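DNA-entry nuclease (Competence-specific nuclease) (Streptococcus agalactiae ILRI112, PDB 4QGO) probably cleaves DNA without sequence specificity, as a competence-type nuclease and virulence factor whose catalytic domain belongs to the beta-beta-alpha (His-Me finger) class. Local coordinates at residues T139-S142 and N143-Q147. The protein carries 1 engineered substitution. Residues are numbered along the deposited sequence; the frame is centred on the assembly and turned at random.
Sequences TAHS and NQSNQ. With SO4 (sulfate ion), chain F.
T139 and N143 are linked by the first of three successive i to i+4 backbone bonds that make the short helix 140-144 a worked example of how one turn is begun and ended. N143 N reaches T139 O at 2.9 Å, nearly in line with the carbonyl. Q144 N follows on A140 O and S145 N on H141 O at 3.1 Å, after which S145 leaves helical geometry.

T139 is the N-cap: its OG1 accepts from S142 N at 3.1 Å. T139 OG1 is also hydrogen-bonded to T209 O and T139 N to N208 OD1.

Side-chain packing follows the same spacing. The extended side chain of Q144 starts alongside A140, CG lying 3.2 Å from A140 O, while NE2 hydrogen-bonds D109 of the neighbouring strand. H141 carries its ring forward toward the end of the helix, CG anti to the backbone N (chi1 169°), and CE1 meets S145 CB obliquely at 4.1 Å. Its ND1 is hydrogen-bonded to Y104 OH, and S145 OG to N150 O.

Q147 NE2 donates to O2 of a sulfate at 2.9 Å; the ion, probably from the crystallisation liquor, is also hydrogen-bonded to N150 ND2.

The chemistry implies a capped turn connecting strand 135-139, paired with 108-112, to helix 153-165, to which S142 (backbone, Q153) and Q144 O (N154 ND2) tie it, consistent with the beta-beta-alpha core of His-Me finger nucleases; Y104 probably fixes the imidazole's rotation.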
loop_
_atom_site.group_PDB
_atom_site.type_symbol
_atom_site.label_atom_id
_atom_site.label_comp_id
_atom_site.label_asym_id
_atom_site.label_seq_id
_atom_site.Cartn_x
_atom_site.Cartn_y
_atom_site.Cartn_z
ATOM N N THR A 139 3.417 8.915 -1.058
ATOM C CA THR A 139 3.676 10.060 -0.188
ATOM C C THR A 139 4.408 9.610 1.087
ATOM O O THR A 139 4.197 8.493 1.585
ATOM C CB THR A 139 2.409 10.849 0.179
ATOM O OG1 THR A 139 1.581 10.053 1.047
ATOM C CG2 THR A 139 1.646 11.245 -1.081
ATOM N N ALA A 140 5.281 10.473 1.602
ATOM C CA ALA A 140 5.990 10.160 2.831
ATOM C C ALA A 140 5.008 9.864 3.955
ATOM O O ALA A 140 5.208 8.918 4.713
ATOM C CB ALA A 140 6.917 11.305 3.224
ATOM N N HIS A 141 3.944 10.666 4.059
ATOM C CA HIS A 141 2.951 10.432 5.093
ATOM C C HIS A 141 2.299 9.060 4.984
ATOM O O HIS A 141 2.200 8.329 5.970
ATOM C CB HIS A 141 1.848 11.473 5.048
ATOM C CG HIS A 141 0.690 11.115 5.915
ATOM N ND1 HIS A 141 0.736 11.207 7.289
ATOM C CD2 HIS A 141 -0.522 10.597 5.609
ATOM C CE1 HIS A 141 -0.418 10.795 7.790
ATOM N NE2 HIS A 141 -1.200 10.427 6.791
ATOM N N SER A 142 1.824 8.723 3.789
ATOM C CA SER A 142 1.073 7.482 3.656
ATOM C C SER A 142 1.971 6.242 3.707
ATOM O O SER A 142 1.521 5.166 4.099
ATOM C CB SER A 142 0.155 7.506 2.426
ATOM O OG SER A 142 0.881 7.371 1.209
ATOM N N ASN A 143 3.243 6.392 3.348
ATOM C CA ASN A 143 4.212 5.326 3.521
ATOM C C ASN A 143 4.577 5.109 4.989
ATOM O O ASN A 143 4.530 3.988 5.496
ATOM C CB ASN A 143 5.479 5.642 2.710
ATOM C CG ASN A 143 6.524 4.555 2.823
ATOM O OD1 ASN A 143 6.391 3.497 2.210
ATOM N ND2 ASN A 143 7.579 4.812 3.577
ATOM N N GLN A 144 4.886 6.201 5.685
ATOM C CA GLN A 144 5.583 6.120 6.973
ATOM C C GLN A 144 4.711 6.034 8.214
ATOM O O GLN A 144 5.146 5.502 9.246
ATOM C CB GLN A 144 6.513 7.325 7.122
ATOM C CG GLN A 144 7.636 7.329 6.124
ATOM C CD GLN A 144 8.489 8.584 6.193
ATOM O OE1 GLN A 144 8.651 9.187 7.261
ATOM N NE2 GLN A 144 9.050 8.974 5.056
ATOM N N SER A 145 3.499 6.563 8.155
ATOM C CA SER A 145 2.764 6.698 9.403
ATOM C C SER A 145 2.428 5.345 9.998
ATOM O O SER A 145 1.773 4.503 9.358
ATOM C CB SER A 145 1.487 7.492 9.255
ATOM O OG SER A 145 0.878 7.559 10.535
ATOM N N ASN A 146 2.902 5.158 11.226
ATOM C CA ASN A 146 2.709 3.923 11.972
ATOM C C ASN A 146 1.772 4.096 13.169
ATOM O O ASN A 146 1.706 3.232 14.045
ATOM C CB ASN A 146 4.066 3.400 12.438
ATOM C CG ASN A 146 4.039 1.942 12.832
ATOM O OD1 ASN A 146 3.429 1.106 12.160
ATOM N ND2 ASN A 146 4.706 1.622 13.935
ATOM N N GLN A 147 1.049 5.207 13.227
ATOM C CA GLN A 147 0.194 5.468 14.388
ATOM C C GLN A 147 -1.272 5.080 14.206
ATOM O O GLN A 147 -1.851 5.269 13.137
ATOM C CB GLN A 147 0.308 6.930 14.826
ATOM C CG GLN A 147 0.497 7.915 13.692
ATOM C CD GLN A 147 0.661 9.337 14.194
ATOM O OE1 GLN A 147 0.306 9.645 15.331
ATOM N NE2 GLN A 147 1.209 10.207 13.353
HETATM S S SO4 F . -0.914 13.421 13.795
HETATM O O1 SO4 F . -0.881 14.850 14.129
HETATM O O2 SO4 F . 0.308 12.770 14.257
HETATM O O3 SO4 F . -2.061 12.794 14.456
HETATM O O4 SO4 F . -1.045 13.262 12.347
#